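Local structure of mosquitocidal toxin (2CB4) at residues A[114-127]-A[253-265]. The protein kills mosquitoes, probably through its catalytic domain, the part described here, which is thought to transfer ADP-ribose from NAD to target proteins. The protein carries 1 engineered substitution. Sequence-based numbering, arbitrary orientation.
Sequences YLRTNSPSIFVSTT and YNQDFDMFAPNGE
Phe260 is held between Asn118 on one face of its ring and Pro262 on the other, while the carbonyls of Leu115 and Arg116 meet its edge near the ring plane. In this ADP-ribosyltransferase fold the contact fastens the 253-265 segment, mostly turns and short 3-10 stretches, to the C-terminal end of helix 111-117 and to strand 123-131 of the mixed beta sheet. Asn118 CB makes a CH-pi contact 3.7 Å from the centroid of the Phe260 ring, and the Asn118 amide lies nearly parallel to that ring, the planes 2° apart. The ring reaches the helix because CG of Phe260 stands anti to its own backbone N (chi1 -179°). There CZ comes 3.2 Å from Arg116 O; a phenyl edge, faintly positive, suits helix-end carbonyls that point out of the last turn. Asparagine also suits the position just past the helix, since it tolerates the positive phi (72°) with which Asn118 turns the chain.

OD2 of Asp256 sits near the plane of the Tyr114 ring, at its edge, and a water bridges OD2 and Phe123 O, while OD1 forms a salt bridge with Arg80. Asn254 OD1 accepts from Asp256 N at 2.9 Å, an Asx turn in the backbone leading into Asp256. Met259, present as selenomethionine, bends at both chi2 and chi3 to set its methyl against the strand backbone, CE 3.7 Å from Thr126 CA. Its long, flexible chain fits against a strand whose hydroxyls are already taken up: Ser125 OG hydrogen-bonds to OE1 of the engineered Gln180, and Thr127 OG1 to the carbonyl of Glu178. Near the helix end, a water bridges the two segments: it accepts from Ala261 N at 2.9 Å and lies 3.0 Å from Leu115 O.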
loop_
_atom_site.group_PDB
_atom_site.type_symbol
_atom_site.label_atom_id
_atom_site.label_comp_id
_atom_site.label_asym_id
_atom_site.label_seq_id
_atom_site.Cartn_x
_atom_site.Cartn_y
_atom_site.Cartn_z
ATOM N N TYR A 114 13.959 31.939 7.711
ATOM C CA TYR A 114 12.756 31.689 8.484
ATOM C C TYR A 114 12.049 33.019 8.814
ATOM O O TYR A 114 10.883 33.217 8.537
ATOM C CB TYR A 114 13.057 30.794 9.699
ATOM C CG TYR A 114 12.037 30.942 10.718
ATOM C CD1 TYR A 114 10.807 30.304 10.560
ATOM C CD2 TYR A 114 12.212 31.828 11.806
ATOM C CE1 TYR A 114 9.777 30.533 11.459
ATOM C CE2 TYR A 114 11.204 32.049 12.696
ATOM C CZ TYR A 114 9.970 31.397 12.495
ATOM O OH TYR A 114 8.977 31.546 13.416
ATOM N N LEU A 115 12.795 33.962 9.333
ATOM C CA LEU A 115 12.274 35.299 9.677
ATOM C C LEU A 115 11.847 36.143 8.481
ATOM O O LEU A 115 10.913 36.940 8.526
ATOM C CB LEU A 115 13.372 36.077 10.421
ATOM C CG LEU A 115 13.931 35.492 11.720
ATOM C CD1 LEU A 115 15.206 36.287 12.034
ATOM C CD2 LEU A 115 12.822 35.607 12.870
ATOM N N ARG A 116 12.616 36.076 7.423
ATOM C CA ARG A 116 12.303 36.857 6.255
ATOM C C ARG A 116 11.191 36.321 5.369
ATOM O O ARG A 116 10.493 37.094 4.707
ATOM C CB ARG A 116 13.565 37.000 5.384
ATOM C CG ARG A 116 13.364 37.984 4.192
ATOM C CD ARG A 116 14.659 38.258 3.439
ATOM N NE ARG A 116 15.675 38.909 4.266
ATOM C CZ ARG A 116 15.623 40.181 4.658
ATOM N NH1 ARG A 116 14.588 40.955 4.305
ATOM N NH2 ARG A 116 16.603 40.684 5.407
ATOM N N THR A 117 11.077 35.002 5.294
ATOM C CA THR A 117 10.136 34.371 4.385
ATOM C C THR A 117 9.061 33.500 5.016
ATOM O O THR A 117 8.069 33.161 4.343
ATOM C CB THR A 117 10.901 33.454 3.382
ATOM O OG1 THR A 117 11.251 32.236 4.038
ATOM C CG2 THR A 117 12.171 34.110 2.858
ATOM N N ASN A 118 9.278 33.090 6.271
ATOM C CA ASN A 118 8.351 32.202 6.968
ATOM C C ASN A 118 8.378 30.770 6.463
ATOM O O ASN A 118 7.403 30.045 6.598
ATOM C CB ASN A 118 6.914 32.717 6.961
ATOM C CG ASN A 118 6.116 32.255 8.202
ATOM O OD1 ASN A 118 6.687 31.990 9.280
ATOM N ND2 ASN A 118 4.813 32.170 8.042
ATOM N N SER A 119 9.500 30.363 5.901
ATOM C CA SER A 119 9.685 29.001 5.409
ATOM C C SER A 119 9.622 28.043 6.626
ATOM O O SER A 119 9.924 28.441 7.742
ATOM C CB SER A 119 11.074 28.923 4.738
ATOM O OG SER A 119 12.076 29.553 5.550
ATOM N N PRO A 120 9.225 26.796 6.413
ATOM C CA PRO A 120 9.122 25.814 7.512
ATOM C C PRO A 120 10.465 25.586 8.178
ATOM O O PRO A 120 11.490 25.411 7.504
ATOM C CB PRO A 120 8.674 24.521 6.814
ATOM C CG PRO A 120 8.153 24.963 5.493
ATOM C CD PRO A 120 8.830 26.228 5.111
ATOM N N SER A 121 10.459 25.552 9.508
ATOM C CA SER A 121 11.699 25.366 10.229
ATOM C C SER A 121 11.422 24.805 11.600
ATOM O O SER A 121 10.277 24.515 11.942
ATOM C CB SER A 121 12.397 26.722 10.360
ATOM O OG SER A 121 11.703 27.563 11.258
ATOM N N ILE A 122 12.484 24.655 12.385
ATOM C CA ILE A 122 12.405 24.163 13.756
ATOM C C ILE A 122 12.132 25.316 14.742
ATOM O O ILE A 122 12.065 25.098 15.952
ATOM C CB ILE A 122 13.736 23.483 14.177
ATOM C CG1 ILE A 122 14.917 24.468 14.103
ATOM C CG2 ILE A 122 14.006 22.223 13.355
ATOM C CD1 ILE A 122 16.094 24.097 15.056
ATOM N N PHE A 123 11.986 26.536 14.231
ATOM C CA PHE A 123 11.751 27.701 15.088
ATOM C C PHE A 123 10.280 28.036 15.343
ATOM O O PHE A 123 9.420 27.936 14.456
ATOM C CB PHE A 123 12.420 28.976 14.496
ATOM C CG PHE A 123 13.866 28.787 14.109
ATOM C CD1 PHE A 123 14.858 28.689 15.085
ATOM C CD2 PHE A 123 14.240 28.697 12.759
ATOM C CE1 PHE A 123 16.193 28.471 14.711
ATOM C CE2 PHE A 123 15.561 28.486 12.387
ATOM C CZ PHE A 123 16.540 28.372 13.365
ATOM N N VAL A 124 10.009 28.528 16.557
ATOM C CA VAL A 124 8.667 28.973 16.903
ATOM C C VAL A 124 8.785 30.415 17.366
ATOM O O VAL A 124 9.611 30.735 18.144
ATOM C CB VAL A 124 8.011 28.058 18.019
ATOM C CG1 VAL A 124 6.773 28.720 18.628
ATOM C CG2 VAL A 124 7.682 26.729 17.448
ATOM N N SER A 125 7.984 31.308 16.857
ATOM C CA SER A 125 8.119 32.684 17.308
ATOM C C SER A 125 7.205 33.074 18.440
ATOM O O SER A 125 6.136 32.526 18.617
ATOM C CB SER A 125 7.828 33.650 16.138
ATOM O OG SER A 125 8.949 33.650 15.284
ATOM N N THR A 126 7.593 34.127 19.130
ATOM C CA THR A 126 6.771 34.769 20.168
ATOM C C THR A 126 7.107 36.267 19.995
ATOM O O THR A 126 8.040 36.638 19.327
ATOM C CB THR A 126 7.052 34.245 21.594
ATOM O OG1 THR A 126 8.402 34.564 21.913
ATOM C CG2 THR A 126 6.889 32.653 21.648
ATOM N N THR A 127 6.290 37.139 20.563
ATOM C CA THR A 127 6.511 38.562 20.508
ATOM C C THR A 127 6.417 39.038 21.966
ATOM O O THR A 127 5.718 38.454 22.778
ATOM C CB THR A 127 5.495 39.294 19.549
ATOM O OG1 THR A 127 5.847 40.680 19.437
ATOM C CG2 THR A 127 4.058 39.200 20.060
ATOM N N TYR A 253 -2.141 23.628 6.308
ATOM C CA TYR A 253 -2.407 24.840 7.118
ATOM C C TYR A 253 -1.076 25.350 7.671
ATOM O O TYR A 253 -0.208 24.566 8.076
ATOM C CB TYR A 253 -3.434 24.528 8.248
ATOM C CG TYR A 253 -3.374 25.344 9.545
ATOM C CD1 TYR A 253 -3.892 26.650 9.610
ATOM C CD2 TYR A 253 -2.870 24.771 10.727
ATOM C CE1 TYR A 253 -3.841 27.397 10.817
ATOM C CE2 TYR A 253 -2.834 25.489 11.929
ATOM C CZ TYR A 253 -3.319 26.802 11.963
ATOM O OH TYR A 253 -3.274 27.514 13.134
ATOM N N ASN A 254 -0.894 26.663 7.658
ATOM C CA ASN A 254 0.338 27.216 8.201
ATOM C C ASN A 254 0.011 27.821 9.572
ATOM O O ASN A 254 -0.569 28.891 9.662
ATOM C CB ASN A 254 0.932 28.255 7.246
ATOM C CG ASN A 254 2.248 28.816 7.732
ATOM O OD1 ASN A 254 2.707 28.532 8.841
ATOM N ND2 ASN A 254 2.829 29.676 6.935
ATOM N N GLN A 255 0.377 27.098 10.621
ATOM C CA GLN A 255 0.151 27.520 12.008
ATOM C C GLN A 255 0.883 28.817 12.365
ATOM O O GLN A 255 0.531 29.487 13.351
ATOM C CB GLN A 255 0.567 26.411 12.964
ATOM C CG GLN A 255 2.034 26.100 12.889
ATOM C CD GLN A 255 2.340 24.688 13.230
ATOM O OE1 GLN A 255 1.717 23.783 12.718
ATOM N NE2 GLN A 255 3.309 24.485 14.109
ATOM N N ASP A 256 1.882 29.197 11.559
ATOM C CA ASP A 256 2.652 30.436 11.813
ATOM C C ASP A 256 2.241 31.612 10.931
ATOM O O ASP A 256 2.908 32.632 10.919
ATOM C CB ASP A 256 4.167 30.228 11.587
ATOM C CG ASP A 256 4.775 29.198 12.519
ATOM O OD1 ASP A 256 4.180 28.928 13.591
ATOM O OD2 ASP A 256 5.856 28.668 12.176
ATOM N N PHE A 257 1.163 31.483 10.169
ATOM C CA PHE A 257 0.778 32.569 9.285
ATOM C C PHE A 257 0.589 33.886 10.030
ATOM O O PHE A 257 1.019 34.946 9.579
ATOM C CB PHE A 257 -0.484 32.196 8.477
ATOM C CG PHE A 257 -0.735 33.102 7.290
ATOM C CD1 PHE A 257 0.031 32.975 6.119
ATOM C CD2 PHE A 257 -1.701 34.118 7.361
ATOM C CE1 PHE A 257 -0.175 33.824 5.029
ATOM C CE2 PHE A 257 -1.929 34.964 6.265
ATOM C CZ PHE A 257 -1.173 34.817 5.099
ATOM N N ASP A 258 -0.071 33.815 11.175
ATOM C CA ASP A 258 -0.343 34.994 11.981
ATOM C C ASP A 258 0.792 35.490 12.882
ATOM O O ASP A 258 0.585 36.355 13.706
ATOM C CB ASP A 258 -1.621 34.780 12.788
ATOM C CG ASP A 258 -2.863 34.865 11.909
ATOM O OD1 ASP A 258 -2.936 35.810 11.069
ATOM O OD2 ASP A 258 -3.688 33.933 11.986
HETATM N N MSE A 259 1.986 34.932 12.702
HETATM C CA MSE A 259 3.162 35.331 13.462
HETATM C C MSE A 259 4.327 35.752 12.532
HETATM O O MSE A 259 5.439 35.924 12.989
HETATM C CB MSE A 259 3.635 34.272 14.485
HETATM C CG MSE A 259 2.838 34.254 15.791
HETATM SE SE MSE A 259 2.764 35.839 16.824
HETATM C CE MSE A 259 4.504 35.572 17.418
ATOM N N PHE A 260 4.060 35.885 11.233
ATOM C CA PHE A 260 5.060 36.285 10.244
ATOM C C PHE A 260 4.987 37.813 10.241
ATOM O O PHE A 260 3.898 38.389 10.176
ATOM C CB PHE A 260 4.686 35.722 8.863
ATOM C CG PHE A 260 5.675 36.073 7.778
ATOM C CD1 PHE A 260 7.050 36.097 8.058
ATOM C CD2 PHE A 260 5.239 36.388 6.496
ATOM C CE1 PHE A 260 7.973 36.435 7.072
ATOM C CE2 PHE A 260 6.146 36.725 5.485
ATOM C CZ PHE A 260 7.517 36.753 5.771
ATOM N N ALA A 261 6.140 38.476 10.343
ATOM C CA ALA A 261 6.172 39.938 10.437
ATOM C C ALA A 261 5.300 40.783 9.516
ATOM O O ALA A 261 4.561 41.644 9.998
ATOM C CB ALA A 261 7.595 40.475 10.557
ATOM N N PRO A 262 5.368 40.554 8.205
ATOM C CA PRO A 262 4.533 41.320 7.262
ATOM C C PRO A 262 3.012 41.054 7.462
ATOM O O PRO A 262 2.171 41.809 6.942
ATOM C CB PRO A 262 4.981 40.805 5.879
ATOM C CG PRO A 262 6.249 40.108 6.075
ATOM C CD PRO A 262 6.320 39.661 7.509
ATOM N N ASN A 263 2.673 39.986 8.204
ATOM C CA ASN A 263 1.278 39.609 8.461
ATOM C C ASN A 263 0.644 40.269 9.667
ATOM O O ASN A 263 -0.464 39.891 10.094
ATOM C CB ASN A 263 1.108 38.084 8.520
ATOM C CG ASN A 263 1.420 37.430 7.198
ATOM O OD1 ASN A 263 1.680 38.105 6.206
ATOM N ND2 ASN A 263 1.408 36.124 7.174
ATOM N N GLY A 264 1.333 41.277 10.206
ATOM C CA GLY A 264 0.809 42.021 11.353
ATOM C C GLY A 264 1.598 43.306 11.562
ATOM O O GLY A 264 2.439 43.675 10.745
ATOM N N GLU A 265 1.359 43.965 12.694
ATOM C CA GLU A 265 2.085 45.199 13.033
ATOM C C GLU A 265 1.654 45.667 14.416
ATOM O O GLU A 265 0.713 45.133 14.979
ATOM C CB GLU A 265 1.705 46.304 12.032
ATOM C CG GLU A 265 0.286 46.796 12.271
ATOM C CD GLU A 265 -0.310 47.529 11.091
ATOM O OE1 GLU A 265 -0.118 47.095 9.920
ATOM O OE2 GLU A 265 -0.968 48.558 11.343
HETATM O O HOH W 1 8.863 37.386 10.623
HETATM O O HOH W 2 7.344 26.584 13.284
#